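Local coordinates for carbohydrate binding module family 33 and 10 domain protein (Teredinibacter turnerae, PDB 6RW7) that is the copper-binding AA10 lytic polysaccharide monooxygenase domain of a larger protein and probably acts on cellulose, at residues Asp110-Phe123 with Arg175-Glu189. Numbering follows the deposited sequence.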
loop_
_atom_site.group_PDB
_atom_site.type_symbol
_atom_site.label_atom_id
_atom_site.label_comp_id
_atom_site.label_asym_id
_atom_site.label_seq_id
_atom_site.Cartn_x
_atom_site.Cartn_y
_atom_site.Cartn_z
ATOM N N ASP A 110 10.930 -6.332 15.318
ATOM C CA ASP A 110 11.876 -5.314 14.806
ATOM C C ASP A 110 11.144 -4.384 13.826
ATOM O O ASP A 110 11.822 -3.704 13.063
ATOM C CB ASP A 110 13.154 -5.957 14.248
ATOM C CG ASP A 110 12.887 -6.909 13.096
ATOM O OD1 ASP A 110 11.702 -7.050 12.685
ATOM O OD2 ASP A 110 13.882 -7.517 12.610
ATOM N N THR A 111 9.815 -4.310 13.901
ATOM C CA THR A 111 9.074 -3.240 13.200
ATOM C C THR A 111 9.598 -1.884 13.680
ATOM O O THR A 111 9.726 -1.700 14.913
ATOM C CB THR A 111 7.569 -3.321 13.464
ATOM O OG1 THR A 111 7.078 -4.427 12.702
ATOM C CG2 THR A 111 6.847 -2.060 13.049
ATOM N N GLU A 112 9.870 -0.959 12.771
ATOM C CA GLU A 112 10.366 0.387 13.149
ATOM C C GLU A 112 9.416 1.494 12.686
ATOM O O GLU A 112 9.198 2.441 13.479
ATOM C CB GLU A 112 11.752 0.643 12.576
ATOM C CG GLU A 112 12.267 1.990 13.019
ATOM C CD GLU A 112 13.762 2.166 12.887
ATOM O OE1 GLU A 112 14.330 1.663 11.900
ATOM O OE2 GLU A 112 14.353 2.821 13.788
ATOM N N GLU A 113 8.897 1.462 11.460
ATOM C CA GLU A 113 8.090 2.631 11.059
ATOM C C GLU A 113 7.020 2.261 10.042
ATOM O O GLU A 113 7.128 1.268 9.319
ATOM C CB GLU A 113 8.972 3.766 10.548
ATOM C CG GLU A 113 9.799 3.361 9.350
ATOM C CD GLU A 113 10.646 4.445 8.708
ATOM O OE1 GLU A 113 10.935 5.452 9.374
ATOM O OE2 GLU A 113 10.968 4.306 7.518
ATOM N N LEU A 114 5.996 3.088 10.046
ATOM C CA LEU A 114 4.860 3.002 9.109
ATOM C C LEU A 114 4.775 4.380 8.458
ATOM O O LEU A 114 4.645 5.379 9.185
ATOM C CB LEU A 114 3.572 2.693 9.878
ATOM C CG LEU A 114 3.392 1.322 10.539
ATOM C CD1 LEU A 114 3.443 0.203 9.540
ATOM C CD2 LEU A 114 4.315 1.091 11.727
ATOM N N VAL A 115 4.900 4.439 7.143
ATOM C CA VAL A 115 5.000 5.712 6.384
ATOM C C VAL A 115 3.893 5.727 5.342
ATOM O O VAL A 115 3.662 4.699 4.722
ATOM C CB VAL A 115 6.398 5.837 5.742
ATOM C CG1 VAL A 115 6.625 7.203 5.147
ATOM C CG2 VAL A 115 7.502 5.524 6.743
ATOM N N PHE A 116 3.254 6.879 5.142
ATOM C CA PHE A 116 2.126 7.003 4.199
ATOM C C PHE A 116 2.261 8.292 3.407
ATOM O O PHE A 116 2.432 9.366 4.013
ATOM C CB PHE A 116 0.793 7.060 4.934
ATOM C CG PHE A 116 0.452 5.871 5.791
ATOM C CD1 PHE A 116 1.021 5.704 7.044
ATOM C CD2 PHE A 116 -0.423 4.908 5.327
ATOM C CE1 PHE A 116 0.660 4.623 7.835
ATOM C CE2 PHE A 116 -0.754 3.821 6.107
ATOM C CZ PHE A 116 -0.209 3.675 7.353
ATOM N N TYR A 117 2.092 8.162 2.100
ATOM C CA TYR A 117 2.040 9.283 1.147
ATOM C C TYR A 117 0.679 9.276 0.471
ATOM O O TYR A 117 0.098 8.207 0.315
ATOM C CB TYR A 117 3.115 9.124 0.081
ATOM C CG TYR A 117 4.542 9.224 0.542
ATOM C CD1 TYR A 117 5.189 8.153 1.140
ATOM C CD2 TYR A 117 5.277 10.377 0.304
ATOM C CE1 TYR A 117 6.507 8.273 1.543
ATOM C CE2 TYR A 117 6.612 10.478 0.643
ATOM C CZ TYR A 117 7.239 9.410 1.251
ATOM O OH TYR A 117 8.556 9.504 1.652
ATOM N N ILE A 118 0.224 10.446 0.027
ATOM C CA ILE A 118 -1.032 10.539 -0.756
ATOM C C ILE A 118 -0.741 11.322 -2.025
ATOM O O ILE A 118 0.202 12.141 -2.042
ATOM C CB ILE A 118 -2.171 11.144 0.097
ATOM C CG1 ILE A 118 -3.537 10.929 -0.559
ATOM C CG2 ILE A 118 -1.906 12.598 0.454
ATOM C CD1 ILE A 118 -4.674 11.145 0.385
ATOM N N THR A 119 -1.558 11.090 -3.037
ATOM C CA THR A 119 -1.502 11.874 -4.281
ATOM C C THR A 119 -1.725 13.361 -3.964
ATOM O O THR A 119 -2.399 13.718 -2.982
ATOM C CB THR A 119 -2.459 11.287 -5.322
ATOM O OG1 THR A 119 -3.703 10.962 -4.686
ATOM C CG2 THR A 119 -1.872 10.062 -5.994
ATOM N N LYS A 120 -1.141 14.210 -4.790
ATOM C CA LYS A 120 -1.289 15.673 -4.701
ATOM C C LYS A 120 -2.760 16.036 -4.831
ATOM O O LYS A 120 -3.552 15.313 -5.431
ATOM C CB LYS A 120 -0.475 16.335 -5.800
ATOM C CG LYS A 120 1.025 16.177 -5.680
ATOM C CD LYS A 120 1.750 17.068 -6.658
ATOM C CE LYS A 120 3.195 17.276 -6.273
ATOM N NZ LYS A 120 4.009 16.168 -6.776
ATOM N N PRO A 121 -3.171 17.189 -4.274
ATOM C CA PRO A 121 -4.591 17.527 -4.283
ATOM C C PRO A 121 -5.198 17.648 -5.686
ATOM O O PRO A 121 -6.356 17.344 -5.836
ATOM C CB PRO A 121 -4.676 18.836 -3.496
ATOM C CG PRO A 121 -3.278 19.343 -3.432
ATOM C CD PRO A 121 -2.349 18.151 -3.524
ATOM N N GLY A 122 -4.411 18.081 -6.666
ATOM C CA GLY A 122 -4.848 18.274 -8.064
ATOM C C GLY A 122 -4.679 17.033 -8.916
ATOM O O GLY A 122 -4.907 17.097 -10.129
ATOM N N PHE A 123 -4.337 15.890 -8.328
ATOM C CA PHE A 123 -4.145 14.622 -9.076
ATOM C C PHE A 123 -5.412 14.230 -9.850
ATOM O O PHE A 123 -6.503 14.295 -9.286
ATOM C CB PHE A 123 -3.817 13.503 -8.075
ATOM C CG PHE A 123 -3.793 12.094 -8.625
ATOM C CD1 PHE A 123 -2.794 11.679 -9.494
ATOM C CD2 PHE A 123 -4.762 11.174 -8.262
ATOM C CE1 PHE A 123 -2.754 10.370 -9.959
ATOM C CE2 PHE A 123 -4.716 9.864 -8.730
ATOM C CZ PHE A 123 -3.699 9.458 -9.560
ATOM N N ARG A 175 -9.115 15.776 0.796
ATOM C CA ARG A 175 -9.046 15.425 -0.633
ATOM C C ARG A 175 -10.467 15.327 -1.151
ATOM O O ARG A 175 -11.411 15.131 -0.327
ATOM C CB ARG A 175 -8.319 14.101 -0.863
ATOM C CG ARG A 175 -6.811 14.150 -0.659
ATOM C CD ARG A 175 -6.118 14.992 -1.710
ATOM N NE ARG A 175 -4.655 15.032 -1.613
ATOM C CZ ARG A 175 -3.954 15.843 -0.845
ATOM N NH1 ARG A 175 -4.546 16.704 -0.030
ATOM N NH2 ARG A 175 -2.634 15.792 -0.914
ATOM N N SER A 176 -10.596 15.473 -2.460
ATOM C CA SER A 176 -11.849 15.254 -3.205
ATOM C C SER A 176 -11.618 14.297 -4.364
ATOM O O SER A 176 -10.574 14.360 -5.007
ATOM C CB SER A 176 -12.402 16.578 -3.679
ATOM O OG SER A 176 -12.617 17.416 -2.553
ATOM N N GLY A 177 -12.598 13.449 -4.675
ATOM C CA GLY A 177 -12.495 12.522 -5.804
ATOM C C GLY A 177 -11.463 11.438 -5.577
ATOM O O GLY A 177 -11.182 11.065 -4.411
ATOM N N ARG A 178 -10.888 10.948 -6.676
ATOM C CA ARG A 178 -10.124 9.698 -6.678
ATOM C C ARG A 178 -8.648 9.969 -6.434
ATOM O O ARG A 178 -8.015 10.718 -7.171
ATOM C CB ARG A 178 -10.302 8.917 -7.971
ATOM C CG ARG A 178 -9.765 7.499 -7.795
ATOM C CD ARG A 178 -10.307 6.481 -8.736
ATOM N NE ARG A 178 -9.475 5.305 -8.688
ATOM C CZ ARG A 178 -9.752 4.158 -9.305
ATOM N NH1 ARG A 178 -8.918 3.137 -9.187
ATOM N NH2 ARG A 178 -10.862 4.026 -10.018
ATOM N N HIS A 179 -8.110 9.276 -5.432
ATOM C CA HIS A 179 -6.717 9.434 -4.967
ATOM C C HIS A 179 -6.091 8.074 -4.718
ATOM O O HIS A 179 -6.785 7.036 -4.758
ATOM C CB HIS A 179 -6.668 10.370 -3.758
ATOM C CG HIS A 179 -6.910 11.779 -4.169
ATOM N ND1 HIS A 179 -5.897 12.565 -4.687
ATOM C CD2 HIS A 179 -8.055 12.502 -4.255
ATOM C CE1 HIS A 179 -6.393 13.730 -5.027
ATOM N NE2 HIS A 179 -7.742 13.717 -4.805
ATOM N N VAL A 180 -4.788 8.098 -4.484
ATOM C CA VAL A 180 -4.038 6.876 -4.117
ATOM C C VAL A 180 -3.209 7.180 -2.888
ATOM O O VAL A 180 -2.580 8.250 -2.824
ATOM C CB VAL A 180 -3.132 6.396 -5.257
ATOM C CG1 VAL A 180 -2.415 5.134 -4.829
ATOM C CG2 VAL A 180 -3.901 6.161 -6.545
ATOM N N ILE A 181 -3.215 6.241 -1.954
ATOM C CA ILE A 181 -2.292 6.265 -0.792
ATOM C C ILE A 181 -1.209 5.219 -1.043
ATOM O O ILE A 181 -1.535 4.074 -1.364
ATOM C CB ILE A 181 -3.078 6.059 0.514
ATOM C CG1 ILE A 181 -3.993 7.261 0.742
ATOM C CG2 ILE A 181 -2.140 5.803 1.694
ATOM C CD1 ILE A 181 -5.018 7.097 1.831
ATOM N N PHE A 182 0.048 5.632 -0.928
ATOM C CA PHE A 182 1.237 4.765 -1.065
ATOM C C PHE A 182 1.830 4.623 0.340
ATOM O O PHE A 182 2.151 5.638 0.981
ATOM C CB PHE A 182 2.205 5.346 -2.105
ATOM C CG PHE A 182 3.595 4.789 -1.969
ATOM C CD1 PHE A 182 3.886 3.551 -2.498
ATOM C CD2 PHE A 182 4.579 5.457 -1.263
ATOM C CE1 PHE A 182 5.135 2.987 -2.348
ATOM C CE2 PHE A 182 5.835 4.895 -1.112
ATOM C CZ PHE A 182 6.097 3.660 -1.644
ATOM N N ALA A 183 1.972 3.395 0.829
ATOM C CA ALA A 183 2.354 3.142 2.226
ATOM C C ALA A 183 3.492 2.136 2.315
ATOM O O ALA A 183 3.593 1.214 1.496
ATOM C CB ALA A 183 1.163 2.639 3.000
ATOM N N GLU A 184 4.271 2.296 3.370
ATOM C CA GLU A 184 5.417 1.430 3.659
ATOM C C GLU A 184 5.354 0.927 5.095
ATOM O O GLU A 184 4.980 1.702 6.003
ATOM C CB GLU A 184 6.731 2.195 3.497
ATOM C CG GLU A 184 6.910 2.852 2.152
ATOM C CD GLU A 184 8.206 3.631 2.007
ATOM O OE1 GLU A 184 8.879 3.878 3.051
ATOM O OE2 GLU A 184 8.530 3.981 0.857
ATOM N N TRP A 185 5.792 -0.314 5.270
ATOM C CA TRP A 185 6.013 -0.909 6.606
ATOM C C TRP A 185 7.489 -1.284 6.656
ATOM O O TRP A 185 7.880 -2.182 5.907
ATOM C CB TRP A 185 5.059 -2.075 6.856
ATOM C CG TRP A 185 5.466 -2.975 7.976
ATOM C CD1 TRP A 185 5.973 -2.620 9.192
ATOM C CD2 TRP A 185 5.386 -4.408 7.957
ATOM N NE1 TRP A 185 6.244 -3.739 9.923
ATOM C CE2 TRP A 185 5.905 -4.846 9.190
ATOM C CE3 TRP A 185 4.945 -5.354 7.020
ATOM C CZ2 TRP A 185 6.003 -6.196 9.504
ATOM C CZ3 TRP A 185 5.034 -6.689 7.344
ATOM C CH2 TRP A 185 5.576 -7.099 8.562
ATOM N N GLY A 186 8.266 -0.588 7.475
ATOM C CA GLY A 186 9.719 -0.809 7.514
ATOM C C GLY A 186 10.156 -1.455 8.805
ATOM O O GLY A 186 9.798 -0.969 9.907
ATOM N N ARG A 187 10.958 -2.504 8.679
ATOM C CA ARG A 187 11.697 -3.096 9.813
ATOM C C ARG A 187 12.985 -2.297 10.015
ATOM O O ARG A 187 13.376 -1.496 9.150
ATOM C CB ARG A 187 11.953 -4.578 9.526
ATOM C CG ARG A 187 10.667 -5.384 9.450
ATOM C CD ARG A 187 10.874 -6.792 8.956
ATOM N NE ARG A 187 11.702 -7.573 9.862
ATOM C CZ ARG A 187 12.316 -8.715 9.546
ATOM N NH1 ARG A 187 12.165 -9.262 8.352
ATOM N NH2 ARG A 187 13.087 -9.300 10.425
ATOM N N ASN A 188 13.633 -2.534 11.142
ATOM C CA ASN A 188 14.819 -1.761 11.527
ATOM C C ASN A 188 16.035 -2.223 10.712
ATOM O O ASN A 188 15.928 -3.109 9.854
ATOM C CB ASN A 188 15.005 -1.833 13.036
ATOM C CG ASN A 188 15.704 -3.087 13.496
ATOM O OD1 ASN A 188 15.759 -4.096 12.794
ATOM N ND2 ASN A 188 16.273 -2.990 14.680
ATOM N N GLU A 189 17.184 -1.645 11.035
ATOM C CA GLU A 189 18.439 -1.801 10.273
ATOM C C GLU A 189 18.962 -3.241 10.304
ATOM O O GLU A 189 19.831 -3.519 9.470
ATOM C CB GLU A 189 19.472 -0.837 10.856
ATOM C CG GLU A 189 19.854 -1.203 12.270
ATOM C CD GLU A 189 20.917 -0.336 12.900
ATOM O OE1 GLU A 189 21.608 0.383 12.149
ATOM O OE2 GLU A 189 21.074 -0.421 14.129
HETATM O O HOH W 1 15.083 -5.863 10.737
HETATM O O HOH W 2 13.233 1.406 9.271
HETATM O O HOH W 3 -8.439 16.698 -4.107
HETATM O O HOH W 4 -8.172 12.061 -9.465
#
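With CG of Asp110 set between its backbone N and carbonyl carbon (chi1 60°) and the Arg187 chain bent at chi3 (64°), carboxylate and guanidinium meet at one end of an antiparallel strand pair, 111-118 with 178-187, in the immunoglobulin-like beta-sandwich core of the AA10 domain. Arg187 grips side-on: NE reaches OD1 of Asp110 at 2.9 Å, on the syn side but out of the carboxylate plane, while NH2 takes the syn lone pair of OD2. Arg187 NH1 forms a salt bridge with Glu193, so the guanidinium joins Asp110 to a residue reported to bind copper; the nearest side-chain atom of Arg187 lies about 5 Å from the bound copper(I) ion. Next to it, Glu112 N and Glu113 N both donate to Gly186 O, a classic beta bulge that shifts the register by one. Trp185 NE1 donates in its ring plane to Thr111 OG1 (3.0 Å), which also bonds His107 O, so the indole is tied to the backbone of a copper ligand. Leu114, Phe116 and Ile118 share one face with Trp185, Ala183 and Ile181; Phe116 CD2 lies 3.6 Å from Ala183 CB, and the first two touch strand 165-172 of the other sheet. Past the strand end, Arg175 NE and NH2 both grip Thr119 O in the guanidinium plane, with Pro121 over one face and NH2 also bridged to Glu137. A leucine in place of Arg175 would probably leave Thr119 O without both these donors and Glu137 without its charged mate, with the lead into the Lys120-Phe123 type I turn less firmly held. Thr119 OG1 lies at the edge of the His179 imidazole, 2.7 Å from ND1, and accepts from Val180 N at 3.1 Å.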